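Side-chain contacts in putative hydrolase (Burkholderia cenocepacia, PDB 4X00), which probably hydrolyses ester substrates, perhaps aryl esters, with the alpha/beta hydrolase fold of its family: residues A231-K236 with S257-F262; V148-V153 with L173-H178; A18-V23 with G87-D92; D68-G73 with A91-A96; Q60-I65 with D272-V277. One frame throughout, in Å; residues are numbered along the deposited sequence.

Contact 1 (A231-K236 with S257-F262). With EDO (1,2-ethanediol), chain G.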
# COMPACT_ATOMS: atom_id res chain seq x y z
N ALA A 231 -14.34 4.72 2.22
CA ALA A 231 -14.65 5.83 3.13
C ALA A 231 -13.45 6.70 3.43
O ALA A 231 -13.57 7.64 4.21
CB ALA A 231 -15.26 5.29 4.42
N LEU A 232 -12.30 6.41 2.80
CA LEU A 232 -11.09 7.17 3.09
C LEU A 232 -10.55 7.83 1.85
O LEU A 232 -10.20 9.01 1.88
CB LEU A 232 -10.03 6.28 3.74
CG LEU A 232 -10.37 5.89 5.18
CD1 LEU A 232 -9.47 4.77 5.64
CD2 LEU A 232 -10.25 7.09 6.15
N VAL A 233 -10.47 7.08 0.75
CA VAL A 233 -10.03 7.64 -0.52
C VAL A 233 -11.25 7.72 -1.42
O VAL A 233 -11.99 6.74 -1.51
CB VAL A 233 -8.91 6.78 -1.16
CG1 VAL A 233 -8.60 7.27 -2.58
CG2 VAL A 233 -7.64 6.80 -0.29
N LYS A 234 -11.49 8.87 -2.05
CA LYS A 234 -12.62 9.02 -2.97
C LYS A 234 -12.31 8.24 -4.26
O LYS A 234 -11.43 8.63 -5.03
CB LYS A 234 -12.91 10.50 -3.30
CG LYS A 234 -13.37 11.35 -2.10
CD LYS A 234 -13.48 12.80 -2.49
CE LYS A 234 -14.05 13.64 -1.36
NZ LYS A 234 -14.04 15.07 -1.74
N ALA A 235 -13.02 7.14 -4.46
CA ALA A 235 -12.68 6.18 -5.52
C ALA A 235 -12.79 6.77 -6.92
O ALA A 235 -11.81 6.78 -7.67
CB ALA A 235 -13.57 4.93 -5.41
N LYS A 236 -13.98 7.25 -7.30
CA LYS A 236 -14.10 7.72 -8.67
C LYS A 236 -13.21 8.95 -8.96
O LYS A 236 -12.57 8.99 -10.01
CB LYS A 236 -15.57 8.00 -9.01
CG LYS A 236 -16.37 6.70 -9.08
CD LYS A 236 -17.80 6.98 -9.52
CE LYS A 236 -18.58 5.68 -9.63
NZ LYS A 236 -19.93 5.95 -10.17
N SER A 257 -17.44 -3.18 -1.82
CA SER A 257 -16.27 -3.07 -0.94
C SER A 257 -15.99 -1.64 -0.60
O SER A 257 -16.33 -0.70 -1.35
CB SER A 257 -15.00 -3.64 -1.58
OG SER A 257 -15.01 -5.05 -1.62
N GLY A 258 -15.33 -1.47 0.53
CA GLY A 258 -14.75 -0.19 0.92
C GLY A 258 -13.26 -0.14 0.62
O GLY A 258 -12.82 -0.61 -0.45
N HIS A 259 -12.49 0.44 1.54
CA HIS A 259 -11.10 0.78 1.31
C HIS A 259 -10.15 -0.43 1.22
O HIS A 259 -9.03 -0.28 0.76
CB HIS A 259 -10.70 1.70 2.47
CG HIS A 259 -9.32 2.30 2.39
ND1 HIS A 259 -8.92 3.13 1.36
CD2 HIS A 259 -8.29 2.27 3.28
CE1 HIS A 259 -7.68 3.54 1.60
NE2 HIS A 259 -7.29 3.03 2.76
N ALA A 260 -10.60 -1.62 1.63
CA ALA A 260 -9.73 -2.78 1.71
C ALA A 260 -10.32 -4.00 0.96
O ALA A 260 -10.55 -5.05 1.54
CB ALA A 260 -9.47 -3.14 3.17
N PRO A 261 -10.49 -3.90 -0.38
CA PRO A 261 -11.11 -4.99 -1.14
C PRO A 261 -10.32 -6.30 -1.10
O PRO A 261 -10.92 -7.35 -1.32
CB PRO A 261 -11.16 -4.43 -2.59
CG PRO A 261 -10.14 -3.33 -2.62
CD PRO A 261 -10.20 -2.73 -1.22
N PHE A 262 -9.01 -6.26 -0.89
CA PHE A 262 -8.20 -7.47 -0.80
C PHE A 262 -8.58 -8.30 0.44
O PHE A 262 -8.32 -9.52 0.48
CB PHE A 262 -6.70 -7.12 -0.79
CG PHE A 262 -6.35 -6.13 0.29
CD1 PHE A 262 -6.49 -4.75 0.09
CD2 PHE A 262 -5.94 -6.59 1.55
CE1 PHE A 262 -6.20 -3.84 1.11
CE2 PHE A 262 -5.67 -5.70 2.58
CZ PHE A 262 -5.80 -4.32 2.36
C1 EDO G . -16.50 8.05 -2.30
O1 EDO G . -15.92 8.81 -3.36
C2 EDO G . -16.34 6.55 -2.55
O2 EDO G . -14.98 6.17 -2.50
O HOH W 1 -13.94 2.06 3.50

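Contact 2 (V148-V153 with L173-H178)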
# COMPACT_ATOMS: atom_id res chain seq x y z
N VAL A 148 -11.60 11.52 1.39
CA VAL A 148 -12.85 11.75 2.12
C VAL A 148 -12.59 12.57 3.37
O VAL A 148 -11.63 12.32 4.10
CB VAL A 148 -13.53 10.42 2.50
CG1 VAL A 148 -14.84 10.66 3.26
CG2 VAL A 148 -13.78 9.56 1.22
N ALA A 149 -13.46 13.54 3.64
CA ALA A 149 -13.31 14.37 4.84
C ALA A 149 -13.66 13.60 6.11
O ALA A 149 -14.76 13.02 6.21
CB ALA A 149 -14.18 15.60 4.73
N HIS A 150 -12.74 13.60 7.08
CA HIS A 150 -13.01 13.06 8.40
C HIS A 150 -12.25 13.89 9.41
O HIS A 150 -11.26 13.43 9.98
CB HIS A 150 -12.57 11.60 8.52
CG HIS A 150 -13.39 10.66 7.71
ND1 HIS A 150 -14.71 10.37 8.00
CD2 HIS A 150 -13.09 9.94 6.60
CE1 HIS A 150 -15.18 9.51 7.10
NE2 HIS A 150 -14.21 9.22 6.26
N PRO A 151 -12.68 15.13 9.62
CA PRO A 151 -11.81 16.02 10.41
C PRO A 151 -11.57 15.54 11.83
O PRO A 151 -10.44 15.65 12.31
CB PRO A 151 -12.54 17.36 10.39
CG PRO A 151 -13.95 17.04 9.91
CD PRO A 151 -13.82 15.83 9.02
N GLU A 152 -12.58 14.97 12.49
CA GLU A 152 -12.46 14.51 13.88
C GLU A 152 -11.46 13.35 13.97
O GLU A 152 -10.58 13.33 14.82
CB GLU A 152 -13.83 14.06 14.42
CG GLU A 152 -14.94 15.14 14.36
CD GLU A 152 -15.85 15.00 13.14
OE1 GLU A 152 -15.37 14.64 12.05
OE2 GLU A 152 -17.06 15.32 13.23
N VAL A 153 -11.60 12.37 13.08
CA VAL A 153 -10.77 11.17 13.14
C VAL A 153 -9.33 11.51 12.78
O VAL A 153 -8.38 11.05 13.44
CB VAL A 153 -11.31 10.06 12.19
CG1 VAL A 153 -10.31 8.91 12.09
CG2 VAL A 153 -12.67 9.57 12.70
N LEU A 173 -9.33 2.66 11.54
CA LEU A 173 -9.34 1.26 11.08
C LEU A 173 -10.76 0.86 10.69
O LEU A 173 -10.96 0.14 9.69
CB LEU A 173 -8.79 0.32 12.15
CG LEU A 173 -8.61 -1.15 11.74
CD1 LEU A 173 -7.69 -1.30 10.54
CD2 LEU A 173 -8.10 -1.95 12.91
N ARG A 174 -11.79 1.30 11.43
CA ARG A 174 -13.17 0.99 11.04
C ARG A 174 -13.49 1.58 9.67
O ARG A 174 -14.23 0.97 8.89
CB ARG A 174 -14.15 1.52 12.08
CG ARG A 174 -14.15 0.74 13.37
CD ARG A 174 -14.73 -0.66 13.16
NE ARG A 174 -14.76 -1.44 14.40
CZ ARG A 174 -14.95 -2.75 14.45
NH1 ARG A 174 -15.14 -3.45 13.33
NH2 ARG A 174 -14.97 -3.36 15.63
N LEU A 175 -12.94 2.76 9.37
CA LEU A 175 -13.16 3.41 8.08
C LEU A 175 -12.45 2.67 6.94
O LEU A 175 -12.68 2.98 5.78
CB LEU A 175 -12.69 4.86 8.13
CG LEU A 175 -13.64 5.74 8.96
CD1 LEU A 175 -12.93 7.08 9.21
CD2 LEU A 175 -14.99 5.95 8.27
N CYS A 176 -11.59 1.71 7.26
CA CYS A 176 -10.88 0.99 6.20
C CYS A 176 -11.77 -0.07 5.53
O CYS A 176 -11.33 -0.69 4.56
CB CYS A 176 -9.62 0.33 6.76
SG CYS A 176 -8.25 1.47 7.09
N PHE A 177 -12.98 -0.29 6.05
CA PHE A 177 -13.82 -1.38 5.54
C PHE A 177 -15.23 -0.93 5.29
O PHE A 177 -15.76 -0.11 6.05
CB PHE A 177 -13.89 -2.54 6.54
CG PHE A 177 -12.54 -3.09 6.91
CD1 PHE A 177 -11.93 -4.05 6.13
CD2 PHE A 177 -11.86 -2.62 8.05
CE1 PHE A 177 -10.68 -4.53 6.45
CE2 PHE A 177 -10.63 -3.12 8.37
CZ PHE A 177 -10.03 -4.06 7.59
N HIS A 178 -15.86 -1.48 4.25
CA HIS A 178 -17.32 -1.49 4.19
C HIS A 178 -17.84 -2.78 4.80
O HIS A 178 -18.69 -2.74 5.69
CB HIS A 178 -17.81 -1.34 2.75
CG HIS A 178 -19.30 -1.32 2.63
ND1 HIS A 178 -20.07 -0.33 3.18
CD2 HIS A 178 -20.15 -2.18 2.02
CE1 HIS A 178 -21.35 -0.58 2.91
NE2 HIS A 178 -21.42 -1.69 2.21

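Contact 3 (A18-V23 with G87-D92)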
# COMPACT_ATOMS: atom_id res chain seq x y z
N ALA A 18 17.64 0.09 4.20
CA ALA A 18 17.38 1.15 3.21
C ALA A 18 18.56 2.12 3.12
O ALA A 18 19.44 2.13 3.99
CB ALA A 18 16.09 1.89 3.58
N PRO A 19 18.59 2.97 2.08
CA PRO A 19 19.79 3.82 1.93
C PRO A 19 20.03 4.84 3.05
O PRO A 19 21.16 5.31 3.20
CB PRO A 19 19.54 4.54 0.60
CG PRO A 19 18.54 3.68 -0.12
CD PRO A 19 17.70 3.01 0.90
N ASP A 20 19.00 5.18 3.82
CA ASP A 20 19.18 6.09 4.94
C ASP A 20 19.42 5.34 6.25
O ASP A 20 19.47 5.95 7.33
CB ASP A 20 18.00 7.10 5.07
CG ASP A 20 16.69 6.46 5.46
OD1 ASP A 20 16.55 5.24 5.26
OD2 ASP A 20 15.79 7.18 5.97
N GLY A 21 19.60 4.02 6.15
CA GLY A 21 19.97 3.22 7.30
C GLY A 21 18.79 2.58 8.02
O GLY A 21 19.01 1.80 8.94
N VAL A 22 17.55 2.90 7.62
CA VAL A 22 16.37 2.31 8.26
C VAL A 22 16.29 0.83 7.87
O VAL A 22 16.46 0.49 6.70
CB VAL A 22 15.10 3.08 7.84
CG1 VAL A 22 13.83 2.35 8.24
CG2 VAL A 22 15.12 4.45 8.49
N VAL A 23 16.07 -0.04 8.84
CA VAL A 23 15.98 -1.48 8.57
C VAL A 23 14.52 -1.90 8.38
O VAL A 23 13.67 -1.62 9.24
CB VAL A 23 16.63 -2.30 9.72
CG1 VAL A 23 16.40 -3.77 9.51
CG2 VAL A 23 18.12 -2.02 9.78
N GLY A 87 8.85 12.00 0.33
CA GLY A 87 8.34 10.81 -0.33
C GLY A 87 9.43 9.93 -0.91
O GLY A 87 9.24 8.72 -1.02
N ARG A 88 10.55 10.52 -1.30
CA ARG A 88 11.65 9.75 -1.88
C ARG A 88 12.17 8.69 -0.91
O ARG A 88 12.66 7.64 -1.35
CB ARG A 88 12.79 10.69 -2.32
CG ARG A 88 14.04 10.02 -2.91
CD ARG A 88 13.73 9.14 -4.12
NE ARG A 88 14.97 8.58 -4.67
CZ ARG A 88 15.72 9.18 -5.58
NH1 ARG A 88 15.37 10.37 -6.04
NH2 ARG A 88 16.82 8.59 -6.03
N ARG A 89 12.11 8.95 0.41
CA ARG A 89 12.65 7.97 1.36
C ARG A 89 11.87 6.67 1.27
O ARG A 89 12.45 5.57 1.35
CB ARG A 89 12.58 8.45 2.81
CG ARG A 89 13.38 9.63 3.15
CD ARG A 89 14.84 9.30 3.12
NE ARG A 89 15.52 10.54 3.36
CZ ARG A 89 15.93 10.96 4.55
NH1 ARG A 89 15.81 10.20 5.64
NH2 ARG A 89 16.50 12.15 4.64
N TRP A 90 10.56 6.78 1.12
CA TRP A 90 9.72 5.58 1.05
C TRP A 90 9.94 4.86 -0.29
O TRP A 90 9.92 3.63 -0.36
CB TRP A 90 8.24 5.92 1.19
CG TRP A 90 7.85 6.77 2.39
CD1 TRP A 90 8.18 8.07 2.63
CD2 TRP A 90 7.00 6.38 3.47
NE1 TRP A 90 7.60 8.51 3.79
CE2 TRP A 90 6.87 7.49 4.33
CE3 TRP A 90 6.33 5.20 3.80
CZ2 TRP A 90 6.10 7.44 5.50
CZ3 TRP A 90 5.57 5.15 4.94
CH2 TRP A 90 5.44 6.27 5.78
N ALA A 91 10.09 5.63 -1.36
CA ALA A 91 10.43 5.05 -2.64
C ALA A 91 11.77 4.33 -2.58
O ALA A 91 11.93 3.26 -3.20
CB ALA A 91 10.44 6.12 -3.74
N ASP A 92 12.74 4.91 -1.87
CA ASP A 92 14.04 4.25 -1.73
C ASP A 92 13.96 2.97 -0.90
O ASP A 92 14.72 2.04 -1.16
CB ASP A 92 15.07 5.20 -1.11
CG ASP A 92 15.48 6.33 -2.05
OD1 ASP A 92 15.18 6.31 -3.27
OD2 ASP A 92 16.15 7.25 -1.55

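Contact 4 (D68-G73 with A91-A96)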
# COMPACT_ATOMS: atom_id res chain seq x y z
N ASP A 68 7.12 -4.39 6.00
CA ASP A 68 6.52 -3.33 6.79
C ASP A 68 7.11 -2.00 6.34
O ASP A 68 8.34 -1.83 6.24
CB ASP A 68 6.77 -3.52 8.29
CG ASP A 68 6.14 -4.78 8.85
OD1 ASP A 68 5.22 -5.35 8.23
OD2 ASP A 68 6.59 -5.22 9.92
N LEU A 69 6.25 -1.03 6.03
CA LEU A 69 6.72 0.34 5.73
C LEU A 69 7.51 0.93 6.89
O LEU A 69 7.30 0.57 8.07
CB LEU A 69 5.53 1.27 5.46
CG LEU A 69 4.68 0.97 4.22
CD1 LEU A 69 3.48 1.93 4.22
CD2 LEU A 69 5.53 1.11 2.96
N ARG A 70 8.41 1.85 6.57
CA ARG A 70 9.04 2.61 7.64
C ARG A 70 7.96 3.18 8.56
O ARG A 70 6.86 3.59 8.12
CB ARG A 70 9.93 3.74 7.09
CG ARG A 70 9.21 4.84 6.30
CD ARG A 70 10.20 5.99 5.94
NE ARG A 70 11.40 5.41 5.34
CZ ARG A 70 12.64 5.76 5.63
NH1 ARG A 70 13.64 5.08 5.12
NH2 ARG A 70 12.89 6.82 6.42
N GLY A 71 8.25 3.19 9.86
CA GLY A 71 7.28 3.69 10.83
C GLY A 71 6.19 2.72 11.22
O GLY A 71 5.35 3.09 12.05
N HIS A 72 6.17 1.53 10.63
CA HIS A 72 5.11 0.55 10.81
C HIS A 72 5.63 -0.81 11.24
O HIS A 72 6.80 -1.15 10.99
CB HIS A 72 4.35 0.37 9.49
CG HIS A 72 3.52 1.56 9.07
ND1 HIS A 72 4.05 2.68 8.46
CD2 HIS A 72 2.18 1.75 9.12
CE1 HIS A 72 3.06 3.52 8.17
NE2 HIS A 72 1.91 2.98 8.57
N GLY A 73 4.76 -1.61 11.86
CA GLY A 73 5.05 -3.01 12.11
C GLY A 73 6.34 -3.20 12.88
O GLY A 73 6.54 -2.58 13.95
N ALA A 91 10.09 5.63 -1.36
CA ALA A 91 10.43 5.05 -2.64
C ALA A 91 11.77 4.33 -2.58
O ALA A 91 11.93 3.26 -3.20
CB ALA A 91 10.44 6.12 -3.74
N ASP A 92 12.74 4.91 -1.87
CA ASP A 92 14.04 4.25 -1.73
C ASP A 92 13.96 2.97 -0.90
O ASP A 92 14.72 2.04 -1.16
CB ASP A 92 15.07 5.20 -1.11
CG ASP A 92 15.48 6.33 -2.05
OD1 ASP A 92 15.18 6.31 -3.27
OD2 ASP A 92 16.15 7.25 -1.55
N ASP A 93 13.05 2.92 0.07
CA ASP A 93 12.83 1.68 0.81
C ASP A 93 12.39 0.58 -0.16
O ASP A 93 12.91 -0.53 -0.13
CB ASP A 93 11.73 1.82 1.89
CG ASP A 93 12.09 2.78 3.03
OD1 ASP A 93 13.27 3.07 3.22
OD2 ASP A 93 11.16 3.20 3.74
N LEU A 94 11.40 0.90 -1.01
CA LEU A 94 10.91 -0.05 -1.99
C LEU A 94 12.04 -0.45 -2.95
O LEU A 94 12.22 -1.65 -3.23
CB LEU A 94 9.74 0.54 -2.74
CG LEU A 94 9.21 -0.34 -3.88
CD1 LEU A 94 8.77 -1.73 -3.37
CD2 LEU A 94 8.08 0.40 -4.54
N ALA A 95 12.83 0.52 -3.42
CA ALA A 95 13.92 0.19 -4.33
C ALA A 95 14.93 -0.75 -3.67
O ALA A 95 15.47 -1.65 -4.31
CB ALA A 95 14.62 1.46 -4.80
N ALA A 96 15.17 -0.55 -2.37
CA ALA A 96 16.12 -1.39 -1.66
C ALA A 96 15.62 -2.83 -1.57
O ALA A 96 16.39 -3.78 -1.69
CB ALA A 96 16.39 -0.82 -0.28
O HOH W 2 8.74 2.40 3.67

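Contact 5 (Q60-I65 with D272-V277). With EDO (1,2-ethanediol), chain H; EDO (1,2-ethanediol), chain J.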
# COMPACT_ATOMS: atom_id res chain seq x y z
N GLN A 60 0.40 -19.29 -4.97
CA GLN A 60 1.61 -19.90 -4.40
C GLN A 60 2.73 -20.16 -5.41
O GLN A 60 3.85 -20.50 -5.02
CB GLN A 60 1.28 -21.24 -3.72
CG GLN A 60 0.43 -21.10 -2.48
CD GLN A 60 0.95 -20.04 -1.53
OE1 GLN A 60 2.08 -20.13 -1.04
NE2 GLN A 60 0.13 -19.02 -1.29
N HIS A 61 2.40 -20.09 -6.70
CA HIS A 61 3.45 -20.28 -7.71
C HIS A 61 4.14 -18.97 -8.02
O HIS A 61 5.10 -18.95 -8.79
CB HIS A 61 2.88 -20.88 -8.99
CG HIS A 61 1.80 -20.04 -9.58
ND1 HIS A 61 0.68 -19.65 -8.88
CD2 HIS A 61 1.71 -19.45 -10.80
CE1 HIS A 61 -0.07 -18.87 -9.64
NE2 HIS A 61 0.53 -18.74 -10.81
N TYR A 62 3.66 -17.88 -7.41
CA TYR A 62 4.39 -16.61 -7.49
C TYR A 62 5.34 -16.48 -6.32
O TYR A 62 5.15 -17.16 -5.31
CB TYR A 62 3.44 -15.41 -7.47
CG TYR A 62 2.47 -15.42 -8.62
CD1 TYR A 62 2.92 -15.36 -9.93
CD2 TYR A 62 1.11 -15.48 -8.39
CE1 TYR A 62 2.01 -15.38 -11.01
CE2 TYR A 62 0.20 -15.49 -9.44
CZ TYR A 62 0.66 -15.43 -10.75
OH TYR A 62 -0.22 -15.46 -11.81
N ARG A 63 6.34 -15.62 -6.44
CA ARG A 63 7.19 -15.26 -5.29
C ARG A 63 6.52 -14.08 -4.58
O ARG A 63 6.46 -12.97 -5.12
CB ARG A 63 8.60 -14.93 -5.77
CG ARG A 63 9.53 -14.55 -4.62
CD ARG A 63 10.93 -14.21 -5.13
NE ARG A 63 11.79 -13.89 -4.00
CZ ARG A 63 12.98 -13.32 -4.14
NH1 ARG A 63 13.42 -13.00 -5.36
NH2 ARG A 63 13.73 -13.07 -3.07
N LEU A 64 5.99 -14.34 -3.39
CA LEU A 64 5.12 -13.36 -2.72
C LEU A 64 5.90 -12.62 -1.64
O LEU A 64 6.20 -13.19 -0.59
CB LEU A 64 3.90 -14.06 -2.11
CG LEU A 64 3.05 -14.89 -3.11
CD1 LEU A 64 1.98 -15.68 -2.34
CD2 LEU A 64 2.39 -13.98 -4.13
N ILE A 65 6.21 -11.37 -1.91
CA ILE A 65 7.07 -10.59 -1.01
C ILE A 65 6.23 -9.52 -0.31
O ILE A 65 5.53 -8.74 -0.97
CB ILE A 65 8.20 -9.92 -1.79
CG1 ILE A 65 9.09 -10.99 -2.45
CG2 ILE A 65 9.01 -8.97 -0.88
CD1 ILE A 65 9.98 -10.43 -3.57
N ASP A 272 -8.39 -11.25 -9.77
CA ASP A 272 -7.95 -10.08 -10.53
C ASP A 272 -6.44 -9.91 -10.50
O ASP A 272 -5.83 -9.56 -11.52
CB ASP A 272 -8.63 -8.83 -9.98
CG ASP A 272 -10.09 -8.70 -10.40
OD1 ASP A 272 -10.55 -9.37 -11.36
OD2 ASP A 272 -10.78 -7.88 -9.77
N LEU A 273 -5.82 -10.15 -9.35
CA LEU A 273 -4.38 -9.97 -9.22
C LEU A 273 -3.64 -10.99 -10.07
O LEU A 273 -2.74 -10.64 -10.85
CB LEU A 273 -3.95 -10.07 -7.75
CG LEU A 273 -2.43 -10.03 -7.54
CD1 LEU A 273 -1.81 -8.73 -8.12
CD2 LEU A 273 -2.11 -10.16 -6.05
N SER A 274 -4.04 -12.26 -9.97
CA SER A 274 -3.32 -13.28 -10.75
C SER A 274 -3.50 -13.02 -12.25
O SER A 274 -2.53 -13.12 -13.02
CB SER A 274 -3.80 -14.68 -10.37
OG SER A 274 -3.08 -15.66 -11.11
N ASP A 275 -4.71 -12.63 -12.65
CA ASP A 275 -4.96 -12.32 -14.06
C ASP A 275 -4.11 -11.14 -14.52
O ASP A 275 -3.58 -11.16 -15.62
CB ASP A 275 -6.45 -12.03 -14.30
CG ASP A 275 -7.32 -13.26 -14.16
OD1 ASP A 275 -6.76 -14.38 -14.05
OD2 ASP A 275 -8.55 -13.12 -14.17
N PHE A 276 -3.96 -10.12 -13.68
CA PHE A 276 -3.17 -8.97 -14.04
C PHE A 276 -1.70 -9.37 -14.22
O PHE A 276 -1.03 -8.97 -15.20
CB PHE A 276 -3.28 -7.88 -12.97
CG PHE A 276 -2.37 -6.72 -13.23
CD1 PHE A 276 -2.75 -5.73 -14.12
CD2 PHE A 276 -1.11 -6.62 -12.63
CE1 PHE A 276 -1.94 -4.65 -14.42
CE2 PHE A 276 -0.27 -5.52 -12.91
CZ PHE A 276 -0.69 -4.53 -13.80
N VAL A 277 -1.18 -10.17 -13.28
CA VAL A 277 0.21 -10.56 -13.37
C VAL A 277 0.45 -11.40 -14.62
O VAL A 277 1.40 -11.16 -15.36
CB VAL A 277 0.66 -11.34 -12.09
CG1 VAL A 277 2.07 -11.90 -12.27
CG2 VAL A 277 0.55 -10.42 -10.85
C1 EDO H . -14.56 -6.21 -11.95
O1 EDO H . -15.63 -7.18 -11.94
C2 EDO H . -13.20 -6.82 -11.60
O2 EDO H . -13.30 -7.75 -10.52
C1 EDO J . -5.81 -15.43 -17.33
O1 EDO J . -5.93 -15.96 -16.01
C2 EDO J . -7.10 -14.74 -17.76
O2 EDO J . -8.13 -15.71 -18.03

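Contact 1 (A231-K236 with S257-F262)
Leu232 and Val233 meet the imidazole of His259 with aliphatic carbons. The methyl CD1 of Leu232 makes a CH-pi contact over one ring face, 4.0 Å from the centroid of the His259 ring and 28° off the normal, and its nearest ring atom is His259 CD2. Leu232 CB lies over the centre of the same ring. Val233 adds a single methyl, with CG2 3.8 Å from His259 CE1, coming in at a slant. With CG anti to the backbone N (chi1 -175°), the His259 ring extends toward both side chains.

No direct hydrogen bond joins the segments; a single water bridges them, accepting from Ala231 N at 3.0 Å and from His259 N at 2.9 Å.

His259 ND1 is hydrogen-bonded to Asp230 OD2, just ahead of the first segment, and Asp230 OD1 receives Leu232 N and Val233 N. With Ser112 on the nucleophile elbow, these residues have the geometry of a Ser-His-Asp triad, consistent with a hydrolase active site. Around them, Val233 leans on Tyr226 of strand 222-227, helix 235-245 starts just after Lys234, and Pro261 packs on strands 132-136 and 250-254.

Contact 2 (V148-V153 with L173-H178)
Leu175 reaches across to His150 and Val153 from a type I turn, Arg174 to Phe177, at the C-terminal part of helix 162-174. From CB the chain leads to CG, set opposite the carbonyl carbon (chi1 -73°), and there it forks. CD1 sits almost exactly over the middle of the imidazole, 3.7 Å from the centroid of the His150 ring and only 2° off its normal, a CH-pi contact in which the methyl is about equally far from all five ring atoms. CD1 also touches Val153, whose CG2 is 4.3 Å from Leu175 CD1. The other branch, CD2, reaches past the CE1-NE2 side of the ring, 3.8 Å from His150 CE1. The two side chains approach head-on, one presenting a methyl and the other a flat face. The ring's rotation is fixed from elsewhere: His150 NE2 is hydrogen-bonded to the carbonyl of Ala231. The arrangement belongs to the helical insertion, or cap, that many alpha/beta hydrolases carry between core strands, here probably the helices between strands 132-136 and 222-227.

Contact 3 (A18-V23 with G87-D92)
Asp20 and Arg89 meet obliquely, carboxylate and guanidinium planes turned 76° apart, so the salt bridge rests on one nitrogen and one oxygen. Arg89 NH1 donates to Asp20 OD2 at 3.0 Å, with an angle of 143° at the hydrogen. The oxygen is met on its anti side and is tilted from the guanidinium plane, a geometry well short of the flat, two-pronged grip. The base of Arg89 does not point at the turn, and the bend at chi2 (-70°) brings its end across. The other oxygen of Asp20, OD1, forms a salt bridge with Arg70. The carboxylate thus joins two arginines, which probably stabilises its negative charge.

Beside this pair, the ring of Pro19 lies against the base of Asp92, with Pro19 CG 3.9 Å from Asp92 CB. Asp92 OD1 is held by two donors: Arg88 NE of its own helix, 2.7 Å from Asp92 OD1 with the oxygen in the guanidinium plane, and Tyr125 OH of helix 113-125.

Ala18 to Gly21 form a type I turn closed by Gly21 N to Ala18 O. It belongs to the hairpin connecting strands 12-17 and 23-30, the antiparallel edge of the alpha/beta hydrolase sheet, here docked on the first turns of helix 87-100.

Contact 4 (D68-G73 with A91-A96)
Asp93 OD2 accepts from Arg70 NE at 2.7 Å, and a water stands second at the same oxygen, an unusually short 2.5 Å from Asp93 OD2, while accepting from Arg70 N. The same arginine is thereby tied to one oxygen twice, the side chain directly and the backbone N through the water. In the alpha/beta hydrolase fold this pair connects the loop after strand 63-67 to helix 87-100, which packs against the sheet.

The other half of the salt bridge is Arg70 NH1 to Asp93 OD1, 2.8 Å long and nearly straight at 170°. Arg70 thus takes the carboxylate side-on with NE and one terminal nitrogen, one to each oxygen. The two flat groups are nearly coplanar, 16° apart, and OD1 accepts on its syn lone pair. The bend at chi3 (50°) turns the NE/NH1 edge of the guanidinium toward Asp93, although the two side chains as a whole cross at about a right angle. Such a paired grip holds the guanidinium against rotation.

Both residues are buried, and the cation has further partners: NH1 also serves Asp20, while NH2 donates to the carbonyl of Ser83. The ion pair probably offsets the cost of burying both charges.

The loop contains a type II turn from Leu69 to His72, closed by His72 N to Leu69 O. Its histidine folds back on it: the acceptor Arg70 O lies in the ring plane, 3.0 Å from His72 ND1, while the donor sits above the carbonyl plane.

Contact 5 (Q60-I65 with D272-V277)
The ring of Tyr62 has Ser274 OG at its edge, in the ring plane, and Val277 brings its CG1 methyl to 3.7 Å from Tyr62 CE1. Over one face stands His61 NE2, displaced toward the rim. Thus a neighbour in sequence covers part of the phenol, while the partners from helix 266-280 gather toward its outer end.

The polar link is between hydroxyls: Tyr62 OH and Ser274 OG are 3.0 Å apart and hydrogen-bonded. Ser274 presents OG opposite its backbone N (chi1 -178°), which carries the oxygen to the phenol's edge. Tyr62 and Val277 run past each other in opposite directions, and the valine methyl lies near CE1 and CZ. All three residues are buried, and the contact combines one hydroxyl pair with a methyl-ring contact.

On other sides of the helix, two ethanediol molecules, probably from crystallisation, donate to Asp272 OD2 and Asp275 OD1.

Tyr62 and Val277 both touch Ile37 of strand 36-40, and Val277 also meets Val107 of strand 107-111. The C-terminal helix 266-280 thus packs on the central strands and on the entry to strand 63-67, as helices flank the sheet in the alpha/beta hydrolase fold.

From the N terminus, contact 3 opens first, at 18-23; 60-65 (contact 5) and 68-73 (contact 4) follow, and helix 87-100 then closes contacts 3 and 4, which share Ala91 and Asp92 and adjoin through Asp20 and Arg70. The partner of 60-65, helix 266-280, comes only near the C terminus; contact 5 therefore crosses contact 3 and spans contacts 4, 2 and 1. Contact 2 follows within the cap. Contact 1, which adjoins it, joins the loop before helix 235-245 to the loop before helix 261-264, closing over strand 250-254. Contacts 1 and 4 lie on opposite sides of the chain's centre, about 22 Å apart between centres.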